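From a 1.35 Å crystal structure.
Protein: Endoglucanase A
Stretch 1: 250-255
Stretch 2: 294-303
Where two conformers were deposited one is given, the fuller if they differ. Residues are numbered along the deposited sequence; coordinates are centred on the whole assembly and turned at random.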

ATOM      1  N   VAL A 250     -17.885  -6.127 -15.104  1.00 16.78           N
ATOM      2  CA  VAL A 250     -18.911  -5.090 -15.109  1.00 17.03           C
ATOM      3  C   VAL A 250     -18.220  -3.779 -15.452  1.00 15.63           C
ATOM      4  O   VAL A 250     -17.083  -3.549 -15.023  1.00 15.23           O
ATOM      5  CB  VAL A 250     -19.561  -5.018 -13.707  1.00 19.32           C
ATOM      6  CG1 VAL A 250     -20.474  -3.822 -13.588  1.00 21.31           C
ATOM      7  CG2 VAL A 250     -20.308  -6.316 -13.401  1.00 21.43           C
ATOM      8  N   ASN A 251     -18.891  -2.912 -16.222  1.00 16.03           N
ATOM      9  CA  ASN A 251     -18.266  -1.659 -16.635  1.00 15.38           C
ATOM     10  C   ASN A 251     -19.072  -0.412 -16.284  1.00 15.04           C
ATOM     11  O   ASN A 251     -18.703   0.685 -16.717  1.00 15.19           O
ATOM     12  CB  ASN A 251     -17.900  -1.663 -18.126  1.00 16.82           C
ATOM     13  CG  ASN A 251     -19.110  -1.717 -19.031  1.00 20.06           C
ATOM     14  OD1 ASN A 251     -20.249  -1.704 -18.569  1.00 22.84           O
ATOM     15  ND2 ASN A 251     -18.868  -1.767 -20.334  1.00 23.18           N
ATOM     16  N   THR A 252     -20.127  -0.544 -15.484  1.00 15.18           N
ATOM     17  CA  THR A 252     -20.893   0.594 -15.005  1.00 15.83           C
ATOM     18  C   THR A 252     -20.969   0.545 -13.485  1.00 14.18           C
ATOM     19  O   THR A 252     -20.916  -0.527 -12.877  1.00 15.35           O
ATOM     20  CB  THR A 252     -22.312   0.593 -15.591  1.00 19.90           C
ATOM     21  OG1 THR A 252     -22.950  -0.647 -15.275  1.00 23.47           O
ATOM     22  CG2 THR A 252     -22.279   0.770 -17.105  1.00 21.56           C
ATOM     23  N   TRP A 253     -21.098   1.724 -12.879  1.00 13.29           N
ATOM     24  CA  TRP A 253     -21.187   1.853 -11.433  1.00 13.15           C
ATOM     25  C   TRP A 253     -21.967   3.115 -11.090  1.00 14.66           C
ATOM     26  O   TRP A 253     -21.800   4.149 -11.747  1.00 16.84           O
ATOM     27  CB  TRP A 253     -19.795   1.953 -10.790  1.00 13.58           C
ATOM     28  CG  TRP A 253     -19.851   1.794  -9.296  1.00 12.17           C
ATOM     29  CD1 TRP A 253     -19.702   0.635  -8.605  1.00 11.81           C
ATOM     30  CD2 TRP A 253     -20.110   2.815  -8.321  1.00 11.90           C
ATOM     31  NE1 TRP A 253     -19.843   0.859  -7.261  1.00 11.89           N
ATOM     32  CE2 TRP A 253     -20.088   2.191  -7.056  1.00 11.64           C
ATOM     33  CE3 TRP A 253     -20.350   4.190  -8.390  1.00 12.99           C
ATOM     34  CZ2 TRP A 253     -20.305   2.893  -5.872  1.00 12.79           C
ATOM     35  CZ3 TRP A 253     -20.557   4.885  -7.215  1.00 13.18           C
ATOM     36  CH2 TRP A 253     -20.541   4.237  -5.972  1.00 13.13           C
ATOM     37  N   GLY A 254     -22.811   3.025 -10.057  1.00 15.60           N
ATOM     38  CA  GLY A 254     -23.484   4.203  -9.540  1.00 18.16           C
ATOM     39  C   GLY A 254     -24.912   4.038  -9.047  1.00 18.70           C
ATOM     40  O   GLY A 254     -25.541   5.033  -8.691  1.00 20.14           O
ATOM     41  N   SER A 255     -25.436   2.814  -9.005  1.00 18.16           N
ATOM     42  CA  SER A 255     -26.795   2.598  -8.533  1.00 19.30           C
ATOM     43  C   SER A 255     -26.877   2.738  -7.014  1.00 18.63           C
ATOM     44  O   SER A 255     -25.865   2.780  -6.303  1.00 17.60           O
ATOM     45  CB  SER A 255     -27.270   1.199  -8.912  1.00 18.84           C
ATOM     46  OG  SER A 255     -26.561   0.214  -8.182  1.00 18.82           O
TER
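Stretch 2 294-303: SSRAELAEYY

Residues 294-303 of Endoglucanase A form one uninterrupted stretch of a longer helix and pack against the irregular segment 250-255 largely through a single side chain, Trp 253. The backbone repeats the regular i to i-4 pattern, from Glu 298 N to Ser 294 O (3.0 Å) through Tyr 303 N to Leu 299 O (2.8 Å). Segment 250-255 has no helix or strand of its own, so register describes the fit: the CA atoms of Trp 253 and Ser 295 lie 5.1 Å apart, those of Gly 254 and Glu 298 6.5 Å. Stepping from Trp 253 to Gly 254 thus goes with stepping from Ser 295 to Glu 298, and the chains advance there in the same general sense. The two stretches together bury 344 Å², and Trp 253, with 144 Å² covered, dominates.

The CA-to-CB bond of Trp 253 (chi1 t, chi2 93°) points toward the helix and the side chain lies along it, so that Ser 295 sits near its backbone, Leu 299 against the indole and Tyr 302 near the far end of the six-membered ring. These positions, spaced by four and three residues, fall on one side of the helix. Leu 299, with chi1 t and chi2 p, sets CD1 over one face of the indole, 3.8 Å from the centroid of the five-membered ring and 22° off its normal, a CH-pi contact; the closest approach is Leu 299 CD1 to Trp 253 CE2, 3.6 Å. Further on, Tyr 302 CB meets Trp 253 CH2 at 3.7 Å. The tyrosine ring and the six-membered indole ring are inclined at 51°, centroids 5.8 Å apart, an oblique pairing.

Ser 295, the helix residue most covered by the loop (62 Å²), supplies the polar link. Its CA-to-CB bond points toward the loop, and chi1 m brings OG within 3.2 Å of Trp 253 N, which donates a weak hydrogen bond with an N-H...O angle of 147°. The same OG lies 3.3 Å from Thr 252 CA, tucked against the backbone.

The CA-to-CB bond of Glu 298 also points toward the loop, and the residue is exposed. Its CB is 4.2 Å from Trp 253 CE3, while OE2 reaches 3.8 Å from Gly 254 CA. Gly 254 adopts phi/psi of 144/6, where a CB would be jammed against the preceding carbonyl oxygen; it would also come within 2.6 Å of Glu 298 OE2. The CA-to-CB bond of Ser 255 points away from the helix, without contact.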

ATOM      1  N   SER A 294     -16.758   7.729 -17.062  1.00 12.67           N
ATOM      2  CA  SER A 294     -17.839   8.323 -16.276  0.71 12.42           C
ATOM      3  C   SER A 294     -18.128   7.496 -15.028  1.00 12.22           C
ATOM      4  O   SER A 294     -18.268   8.036 -13.921  1.00 13.27           O
ATOM      5  CB  SER A 294     -19.114   8.450 -17.118  0.71 13.53           C
ATOM      6  OG  SER A 294     -18.930   9.284 -18.242  0.71 15.07           O
ATOM      7  N   SER A 295     -18.229   6.174 -15.192  1.00 12.24           N
ATOM      8  CA  SER A 295     -18.493   5.301 -14.053  1.00 11.81           C
ATOM      9  C   SER A 295     -17.300   5.242 -13.111  1.00 10.91           C
ATOM     10  O   SER A 295     -17.472   5.219 -11.885  1.00 10.89           O
ATOM     11  CB  SER A 295     -18.837   3.890 -14.529  1.00 13.82           C
ATOM     12  OG  SER A 295     -20.153   3.832 -15.040  1.00 17.42           O
ATOM     13  N   ARG A 296     -16.082   5.199 -13.659  1.00 10.46           N
ATOM     14  CA  ARG A 296     -14.898   5.182 -12.804  1.00  9.97           C
ATOM     15  C   ARG A 296     -14.819   6.443 -11.955  1.00 10.30           C
ATOM     16  O   ARG A 296     -14.443   6.388 -10.778  1.00 10.26           O
ATOM     17  CB  ARG A 296     -13.637   5.036 -13.654  1.00 10.98           C
ATOM     18  CG  ARG A 296     -13.520   3.718 -14.390  1.00 10.30           C
ATOM     19  CD  ARG A 296     -12.308   3.717 -15.291  1.00 10.87           C
ATOM     20  NE  ARG A 296     -11.060   3.702 -14.535  1.00 10.45           N
ATOM     21  CZ  ARG A 296      -9.884   4.079 -15.024  1.00 10.03           C
ATOM     22  NH1 ARG A 296      -9.792   4.512 -16.275  1.00 10.93           N
ATOM     23  NH2 ARG A 296      -8.797   4.012 -14.269  1.00 11.02           N
ATOM     24  N   ALA A 297     -15.175   7.589 -12.530  1.00 10.69           N
ATOM     25  CA  ALA A 297     -15.148   8.837 -11.776  1.00 10.37           C
ATOM     26  C   ALA A 297     -16.229   8.861 -10.702  1.00 10.85           C
ATOM     27  O   ALA A 297     -15.993   9.361  -9.599  1.00 11.23           O
ATOM     28  CB  ALA A 297     -15.303  10.028 -12.721  1.00 11.78           C
ATOM     29  N   GLU A 298     -17.432   8.367 -11.014  1.00 11.21           N
ATOM     30  CA  GLU A 298     -18.478   8.278 -10.000  0.52 11.68           C
ATOM     31  C   GLU A 298     -18.018   7.429  -8.821  1.00 10.54           C
ATOM     32  O   GLU A 298     -18.185   7.814  -7.661  1.00 11.47           O
ATOM     33  CB  GLU A 298     -19.756   7.698 -10.607  0.52 14.01           C
ATOM     34  CG  GLU A 298     -20.556   8.679 -11.441  0.52 18.89           C
ATOM     35  CD  GLU A 298     -21.976   8.211 -11.685  0.52 22.99           C
ATOM     36  OE1 GLU A 298     -22.463   8.343 -12.826  0.52 25.86           O
ATOM     37  OE2 GLU A 298     -22.609   7.708 -10.732  0.52 24.21           O
ATOM     38  N   LEU A 299     -17.443   6.262  -9.105  1.00 10.17           N
ATOM     39  CA  LEU A 299     -16.949   5.401  -8.037  1.00 10.22           C
ATOM     40  C   LEU A 299     -15.844   6.085  -7.245  1.00  9.44           C
ATOM     41  O   LEU A 299     -15.852   6.061  -6.012  1.00  9.86           O
ATOM     42  CB  LEU A 299     -16.450   4.082  -8.626  1.00  9.72           C
ATOM     43  CG  LEU A 299     -15.714   3.162  -7.654  1.00  9.64           C
ATOM     44  CD1 LEU A 299     -16.614   2.750  -6.492  1.00  9.84           C
ATOM     45  CD2 LEU A 299     -15.195   1.931  -8.373  1.00 10.25           C
ATOM     46  N   ALA A 300     -14.896   6.721  -7.939  1.00  8.97           N
ATOM     47  CA  ALA A 300     -13.785   7.383  -7.260  1.00  9.95           C
ATOM     48  C   ALA A 300     -14.286   8.416  -6.257  1.00  8.77           C
ATOM     49  O   ALA A 300     -13.826   8.454  -5.110  1.00 10.25           O
ATOM     50  CB  ALA A 300     -12.868   8.043  -8.293  1.00 10.52           C
ATOM     51  N   GLU A 301     -15.219   9.272  -6.671  1.00  9.22           N
ATOM     52  CA  GLU A 301     -15.700  10.304  -5.759  1.00  9.94           C
ATOM     53  C   GLU A 301     -16.449   9.685  -4.589  1.00 10.17           C
ATOM     54  O   GLU A 301     -16.233  10.058  -3.431  1.00 10.49           O
ATOM     55  CB  GLU A 301     -16.607  11.313  -6.463  1.00 10.83           C
ATOM     56  CG  GLU A 301     -17.052  12.396  -5.476  1.00 12.18           C
ATOM     57  CD  GLU A 301     -18.030  13.403  -6.033  1.00 14.29           C
ATOM     58  OE1 GLU A 301     -18.314  13.375  -7.245  1.00 16.85           O
ATOM     59  OE2 GLU A 301     -18.510  14.236  -5.237  1.00 15.39           O
ATOM     60  N   TYR A 302     -17.343   8.740  -4.873  1.00 10.04           N
ATOM     61  CA  TYR A 302     -18.151   8.172  -3.803  1.00 10.55           C
ATOM     62  C   TYR A 302     -17.276   7.423  -2.811  1.00  9.91           C
ATOM     63  O   TYR A 302     -17.452   7.544  -1.593  1.00 10.28           O
ATOM     64  CB  TYR A 302     -19.221   7.244  -4.373  1.00 11.35           C
ATOM     65  CG  TYR A 302     -20.258   6.905  -3.334  1.00 11.76           C
ATOM     66  CD1 TYR A 302     -21.394   7.694  -3.193  1.00 13.90           C
ATOM     67  CD2 TYR A 302     -20.090   5.839  -2.460  1.00 12.48           C
ATOM     68  CE1 TYR A 302     -22.332   7.418  -2.236  1.00 15.17           C
ATOM     69  CE2 TYR A 302     -21.039   5.555  -1.496  1.00 14.41           C
ATOM     70  CZ  TYR A 302     -22.151   6.358  -1.391  1.00 15.68           C
ATOM     71  OH  TYR A 302     -23.114   6.112  -0.444  1.00 18.53           O
ATOM     72  N   TYR A 303     -16.314   6.655  -3.322  1.00  8.90           N
ATOM     73  CA  TYR A 303     -15.415   5.883  -2.472  1.00  8.63           C
ATOM     74  C   TYR A 303     -14.643   6.789  -1.525  1.00  8.45           C
ATOM     75  O   TYR A 303     -14.613   6.552  -0.314  1.00  9.11           O
ATOM     76  CB  TYR A 303     -14.482   5.083  -3.380  1.00  9.31           C
ATOM     77  CG  TYR A 303     -13.692   3.945  -2.763  1.00  8.72           C
ATOM     78  CD1 TYR A 303     -12.838   4.145  -1.679  1.00  9.50           C
ATOM     79  CD2 TYR A 303     -13.739   2.673  -3.323  1.00  8.95           C
ATOM     80  CE1 TYR A 303     -12.093   3.111  -1.153  1.00  9.13           C
ATOM     81  CE2 TYR A 303     -12.979   1.634  -2.808  1.00  8.29           C
ATOM     82  CZ  TYR A 303     -12.170   1.855  -1.714  1.00  8.60           C
ATOM     83  OH  TYR A 303     -11.411   0.834  -1.180  1.00  9.20           O
TER